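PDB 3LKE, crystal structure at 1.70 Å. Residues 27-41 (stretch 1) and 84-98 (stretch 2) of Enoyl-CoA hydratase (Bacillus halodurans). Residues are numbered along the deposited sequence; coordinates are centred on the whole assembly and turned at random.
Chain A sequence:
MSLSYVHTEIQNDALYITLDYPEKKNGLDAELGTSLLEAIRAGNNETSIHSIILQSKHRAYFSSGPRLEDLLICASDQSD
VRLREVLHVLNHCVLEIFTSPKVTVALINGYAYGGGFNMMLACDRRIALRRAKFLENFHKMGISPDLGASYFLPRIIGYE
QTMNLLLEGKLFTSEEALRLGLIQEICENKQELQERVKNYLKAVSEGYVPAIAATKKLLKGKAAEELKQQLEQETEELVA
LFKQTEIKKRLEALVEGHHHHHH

Stretch 1 27-41: GLDAELGTSLLEAIR
Stretch 2 84-98: REVLHVLNHCVLEIF

Two helices of one chain, residues 30-41 and 84-98, pack side by side with their N-to-C directions 29° apart and their axes 8.7 Å apart at closest approach, burying 701 Å² summed over both stretches. Both helices are regular, phi near -60° and psi near -45°, with i to i-4 hydrogen bonds such as Leu37 N to Gly33 O (2.8 Å). Residues 27-29 lead extended into the first helix; Asp29 (phi/psi -136/-176°, chi1 p) caps it, OD1 accepting from Leu32 N at 2.8 Å. The CA atoms set the register: Ala30 with Val86 (4.8 Å), Gly33 with Leu90 (5.6 Å), Leu37 with Cys93 (5.0 Å), Ile40 with Ile97 (6.8 Å).

At Ala30 and Gly33, backbone atoms meet side chains of the second helix directly. Ala30 N lies 3.7 Å from Val86 CG2 (Val86 chi1 p). Gly33 has no side chain, so its CA comes 3.7 Å from Leu90 CD2 and its C 3.3 Å from Val89 CG1; a CB here would point toward the second helix and clash with Leu90 CD2. Val89 (t) directs its CB toward stretch 1, and its CG1 also reaches Thr34 N at 3.4 Å. Thr34 (m) turns its CB away and hydrogen-bonds back to its own helix, OG1 donating to Ala30 O at 2.6 Å.

Apolar side chains, with the aliphatic parts of His92 and Glu96, interlock further along. Leu37 (t, p) is a knob among Val89, His92, Cys93 and Glu96, its CD1 3.9 Å from His92 CB and 3.7 Å from Glu96 CG. Reciprocally, Cys93 (m) sits among Gly33, Leu36, Leu37 and Ile40; its compact thiol fits this close pocket, with SG 3.5 Å from Gly33 O, 3.7 Å from Leu37 CB and 3.9 Å from Leu36 CG (Leu36 t, p). Ile40 (m, t) points its CB toward stretch 2, placing CD1 3.6 Å from Ile97 CG1 (Ile97 m, t) and CG2 3.6 Å from Glu96 CB. At the other end, Leu28 CB (Leu28 m, t) meets Leu90 CD1 at 3.9 Å (Leu90 m, t). Leu28, Gly33, Leu36, Leu37, Ile40, Leu90, Cys93 and Ile97 are buried, suiting apolar groups and a thiol.

Charge pairing occupies a partly exposed position, where Arg41 (m, t, t, chi4 162°) extends its guanidinium to Glu96 (chi1 m, chi2 -100°, chi3 6°). This salt bridge carries two hydrogen bonds to one oxygen, Arg41 NE to Glu96 OE2 (2.9 Å, 165°) and Arg41 NH2 to the same OE2 (3.3 Å, 137°), with OE2 near the guanidinium plane. His92 (m, chi2 -75°) places ND1 3.9 Å from Arg41 NH2. Glu96 CB and CG pack on Ile40 and Leu37 while its carboxylate pairs with Arg41.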

# COMPACT_ATOMS: atom_id res chain seq x y z
N GLY A 27 -15.34 -21.67 -17.53
CA GLY A 27 -14.18 -21.06 -18.15
C GLY A 27 -14.54 -19.75 -18.82
O GLY A 27 -15.71 -19.49 -19.12
N LEU A 28 -13.53 -18.91 -19.03
CA LEU A 28 -13.76 -17.58 -19.57
C LEU A 28 -13.47 -17.54 -21.07
O LEU A 28 -12.34 -17.74 -21.50
CB LEU A 28 -12.88 -16.55 -18.84
CG LEU A 28 -12.94 -16.62 -17.32
CD1 LEU A 28 -12.04 -15.54 -16.70
CD2 LEU A 28 -14.35 -16.46 -16.83
N ASP A 29 -14.52 -17.31 -21.85
CA ASP A 29 -14.36 -17.06 -23.28
C ASP A 29 -15.25 -15.89 -23.64
O ASP A 29 -15.87 -15.30 -22.77
CB ASP A 29 -14.69 -18.30 -24.12
CG ASP A 29 -16.12 -18.78 -23.94
OD1 ASP A 29 -17.00 -17.99 -23.50
OD2 ASP A 29 -16.38 -19.96 -24.26
N ALA A 30 -15.30 -15.55 -24.92
CA ALA A 30 -16.04 -14.37 -25.34
C ALA A 30 -17.55 -14.52 -25.12
O ALA A 30 -18.24 -13.54 -24.83
CB ALA A 30 -15.74 -14.05 -26.80
N GLU A 31 -18.06 -15.74 -25.25
CA GLU A 31 -19.48 -16.00 -25.07
C GLU A 31 -19.91 -15.77 -23.62
O GLU A 31 -20.82 -15.00 -23.34
CB GLU A 31 -19.82 -17.42 -25.51
CG GLU A 31 -21.31 -17.69 -25.67
CD GLU A 31 -21.59 -18.98 -26.42
OE1 GLU A 31 -20.63 -19.61 -26.92
OE2 GLU A 31 -22.77 -19.37 -26.50
N LEU A 32 -19.24 -16.45 -22.70
CA LEU A 32 -19.51 -16.24 -21.29
C LEU A 32 -19.23 -14.78 -20.90
O LEU A 32 -20.02 -14.15 -20.21
CB LEU A 32 -18.67 -17.19 -20.42
CG LEU A 32 -18.89 -16.95 -18.92
CD1 LEU A 32 -18.89 -18.26 -18.15
CD2 LEU A 32 -17.86 -15.97 -18.34
N GLY A 33 -18.10 -14.26 -21.36
CA GLY A 33 -17.72 -12.90 -21.03
C GLY A 33 -18.79 -11.92 -21.44
O GLY A 33 -19.17 -11.03 -20.68
N THR A 34 -19.31 -12.09 -22.64
CA THR A 34 -20.33 -11.19 -23.16
C THR A 34 -21.59 -11.18 -22.29
O THR A 34 -22.16 -10.13 -22.02
CB THR A 34 -20.69 -11.53 -24.61
OG1 THR A 34 -19.52 -11.41 -25.43
CG2 THR A 34 -21.78 -10.60 -25.12
N SER A 35 -22.01 -12.36 -21.85
CA SER A 35 -23.21 -12.48 -21.03
C SER A 35 -22.94 -11.94 -19.64
O SER A 35 -23.80 -11.31 -19.01
CB SER A 35 -23.65 -13.94 -20.97
OG SER A 35 -24.02 -14.40 -22.27
N LEU A 36 -21.74 -12.20 -19.15
CA LEU A 36 -21.34 -11.70 -17.85
C LEU A 36 -21.32 -10.18 -17.84
O LEU A 36 -21.86 -9.56 -16.92
CB LEU A 36 -19.97 -12.27 -17.48
CG LEU A 36 -19.38 -11.76 -16.17
CD1 LEU A 36 -20.29 -12.06 -14.99
CD2 LEU A 36 -18.01 -12.38 -15.96
N LEU A 37 -20.72 -9.58 -18.86
CA LEU A 37 -20.66 -8.12 -18.95
C LEU A 37 -22.06 -7.53 -18.91
O LEU A 37 -22.34 -6.56 -18.19
CB LEU A 37 -19.94 -7.71 -20.23
CG LEU A 37 -19.79 -6.21 -20.48
CD1 LEU A 37 -19.09 -5.51 -19.30
CD2 LEU A 37 -19.01 -6.00 -21.77
N GLU A 38 -22.96 -8.12 -19.70
CA GLU A 38 -24.33 -7.66 -19.80
C GLU A 38 -25.04 -7.70 -18.44
O GLU A 38 -25.78 -6.79 -18.09
CB GLU A 38 -25.07 -8.53 -20.82
CG GLU A 38 -26.51 -8.15 -21.10
CD GLU A 38 -27.19 -9.13 -22.05
OE1 GLU A 38 -28.44 -9.10 -22.13
OE2 GLU A 38 -26.47 -9.92 -22.71
N ALA A 39 -24.78 -8.76 -17.68
CA ALA A 39 -25.36 -8.91 -16.36
C ALA A 39 -24.80 -7.87 -15.39
O ALA A 39 -25.54 -7.29 -14.59
CB ALA A 39 -25.10 -10.32 -15.83
N ILE A 40 -23.49 -7.65 -15.45
CA ILE A 40 -22.84 -6.68 -14.58
C ILE A 40 -23.38 -5.28 -14.80
O ILE A 40 -23.70 -4.56 -13.85
CB ILE A 40 -21.31 -6.68 -14.79
CG1 ILE A 40 -20.70 -7.99 -14.29
CG2 ILE A 40 -20.68 -5.48 -14.09
CD1 ILE A 40 -19.28 -8.25 -14.79
N ARG A 41 -23.47 -4.89 -16.06
CA ARG A 41 -23.98 -3.57 -16.43
C ARG A 41 -25.43 -3.38 -15.99
O ARG A 41 -25.80 -2.32 -15.47
CB ARG A 41 -23.85 -3.35 -17.94
CG ARG A 41 -22.42 -3.12 -18.40
CD ARG A 41 -22.29 -3.12 -19.92
NE ARG A 41 -20.98 -2.63 -20.31
CZ ARG A 41 -20.42 -2.82 -21.50
NH1 ARG A 41 -21.07 -3.50 -22.44
NH2 ARG A 41 -19.21 -2.32 -21.76
N ARG A 84 -7.78 -10.17 -29.08
CA ARG A 84 -8.17 -8.82 -28.68
C ARG A 84 -9.66 -8.74 -28.35
O ARG A 84 -10.06 -8.03 -27.43
CB ARG A 84 -7.77 -7.78 -29.73
CG ARG A 84 -6.26 -7.58 -29.83
CD ARG A 84 -5.88 -6.55 -30.89
NE ARG A 84 -4.43 -6.37 -30.96
CZ ARG A 84 -3.74 -5.54 -30.19
NH1 ARG A 84 -4.36 -4.80 -29.28
NH2 ARG A 84 -2.42 -5.44 -30.33
N GLU A 85 -10.47 -9.48 -29.10
CA GLU A 85 -11.91 -9.51 -28.87
C GLU A 85 -12.25 -10.02 -27.47
O GLU A 85 -13.04 -9.39 -26.76
CB GLU A 85 -12.60 -10.37 -29.94
CG GLU A 85 -14.07 -10.65 -29.66
CD GLU A 85 -14.72 -11.47 -30.77
OE1 GLU A 85 -14.24 -11.40 -31.93
OE2 GLU A 85 -15.71 -12.18 -30.48
N VAL A 86 -11.66 -11.14 -27.07
CA VAL A 86 -12.00 -11.73 -25.78
C VAL A 86 -11.41 -10.91 -24.62
O VAL A 86 -12.06 -10.73 -23.59
CB VAL A 86 -11.57 -13.22 -25.67
CG1 VAL A 86 -10.08 -13.36 -25.80
CG2 VAL A 86 -12.06 -13.83 -24.36
N LEU A 87 -10.20 -10.40 -24.81
CA LEU A 87 -9.58 -9.53 -23.82
C LEU A 87 -10.45 -8.30 -23.62
O LEU A 87 -10.63 -7.84 -22.50
CB LEU A 87 -8.17 -9.13 -24.25
CG LEU A 87 -7.17 -10.27 -24.07
CD1 LEU A 87 -5.80 -9.92 -24.67
CD2 LEU A 87 -7.04 -10.65 -22.58
N HIS A 88 -11.01 -7.80 -24.71
CA HIS A 88 -11.81 -6.60 -24.67
C HIS A 88 -13.04 -6.79 -23.77
O HIS A 88 -13.31 -5.98 -22.89
CB HIS A 88 -12.22 -6.17 -26.09
CG HIS A 88 -13.11 -4.97 -26.14
ND1 HIS A 88 -12.65 -3.69 -25.89
CD2 HIS A 88 -14.43 -4.85 -26.43
CE1 HIS A 88 -13.65 -2.84 -26.01
NE2 HIS A 88 -14.74 -3.51 -26.34
N VAL A 89 -13.77 -7.88 -24.01
CA VAL A 89 -14.97 -8.17 -23.24
C VAL A 89 -14.62 -8.47 -21.78
O VAL A 89 -15.24 -7.94 -20.87
CB VAL A 89 -15.76 -9.35 -23.85
CG1 VAL A 89 -16.99 -9.66 -23.01
CG2 VAL A 89 -16.16 -9.02 -25.28
N LEU A 90 -13.61 -9.30 -21.56
CA LEU A 90 -13.25 -9.68 -20.19
C LEU A 90 -12.63 -8.51 -19.42
O LEU A 90 -12.89 -8.37 -18.23
CB LEU A 90 -12.33 -10.90 -20.18
CG LEU A 90 -12.94 -12.20 -20.73
CD1 LEU A 90 -11.91 -13.32 -20.71
CD2 LEU A 90 -14.20 -12.60 -19.96
N ASN A 91 -11.85 -7.66 -20.08
CA ASN A 91 -11.36 -6.46 -19.39
C ASN A 91 -12.52 -5.56 -18.98
O ASN A 91 -12.52 -4.97 -17.90
CB ASN A 91 -10.36 -5.68 -20.24
CG ASN A 91 -9.03 -6.37 -20.36
OD1 ASN A 91 -8.71 -7.27 -19.58
ND2 ASN A 91 -8.23 -5.95 -21.34
N HIS A 92 -13.53 -5.45 -19.84
CA HIS A 92 -14.68 -4.65 -19.46
C HIS A 92 -15.43 -5.22 -18.27
O HIS A 92 -15.90 -4.47 -17.41
CB HIS A 92 -15.60 -4.36 -20.64
CG HIS A 92 -15.20 -3.15 -21.41
ND1 HIS A 92 -15.42 -1.86 -20.95
CD2 HIS A 92 -14.56 -3.01 -22.60
CE1 HIS A 92 -14.94 -1.00 -21.82
NE2 HIS A 92 -14.42 -1.66 -22.83
N CYS A 93 -15.55 -6.55 -18.19
CA CYS A 93 -16.13 -7.16 -17.00
C CYS A 93 -15.37 -6.69 -15.74
O CYS A 93 -15.98 -6.29 -14.76
CB CYS A 93 -16.08 -8.67 -17.07
SG CYS A 93 -17.20 -9.36 -18.30
N VAL A 94 -14.05 -6.77 -15.79
CA VAL A 94 -13.25 -6.37 -14.62
C VAL A 94 -13.49 -4.90 -14.23
O VAL A 94 -13.69 -4.56 -13.06
CB VAL A 94 -11.73 -6.60 -14.84
CG1 VAL A 94 -10.92 -6.00 -13.68
CG2 VAL A 94 -11.43 -8.08 -15.00
N LEU A 95 -13.46 -4.03 -15.23
CA LEU A 95 -13.58 -2.59 -15.01
C LEU A 95 -14.97 -2.25 -14.48
O LEU A 95 -15.12 -1.44 -13.57
CB LEU A 95 -13.26 -1.83 -16.30
CG LEU A 95 -13.07 -0.32 -16.19
CD1 LEU A 95 -12.03 0.00 -15.13
CD2 LEU A 95 -12.67 0.24 -17.56
N GLU A 96 -15.99 -2.89 -15.06
CA GLU A 96 -17.39 -2.66 -14.67
C GLU A 96 -17.74 -3.18 -13.27
O GLU A 96 -18.59 -2.62 -12.59
CB GLU A 96 -18.33 -3.27 -15.70
CG GLU A 96 -18.11 -2.73 -17.09
CD GLU A 96 -19.10 -1.66 -17.47
OE1 GLU A 96 -19.91 -1.25 -16.61
OE2 GLU A 96 -19.06 -1.23 -18.64
N ILE A 97 -17.07 -4.24 -12.84
CA ILE A 97 -17.20 -4.66 -11.46
C ILE A 97 -16.54 -3.60 -10.58
O ILE A 97 -17.15 -3.09 -9.66
CB ILE A 97 -16.53 -6.02 -11.20
CG1 ILE A 97 -17.26 -7.11 -11.98
CG2 ILE A 97 -16.51 -6.36 -9.70
CD1 ILE A 97 -16.55 -8.45 -11.97
N PHE A 98 -15.30 -3.27 -10.91
CA PHE A 98 -14.53 -2.33 -10.12
C PHE A 98 -15.26 -1.00 -9.92
O PHE A 98 -15.21 -0.42 -8.84
CB PHE A 98 -13.18 -2.06 -10.76
CG PHE A 98 -12.24 -1.29 -9.88
CD1 PHE A 98 -11.57 -1.91 -8.84
CD2 PHE A 98 -12.03 0.06 -10.10
CE1 PHE A 98 -10.69 -1.20 -8.04
CE2 PHE A 98 -11.15 0.79 -9.28
CZ PHE A 98 -10.49 0.15 -8.26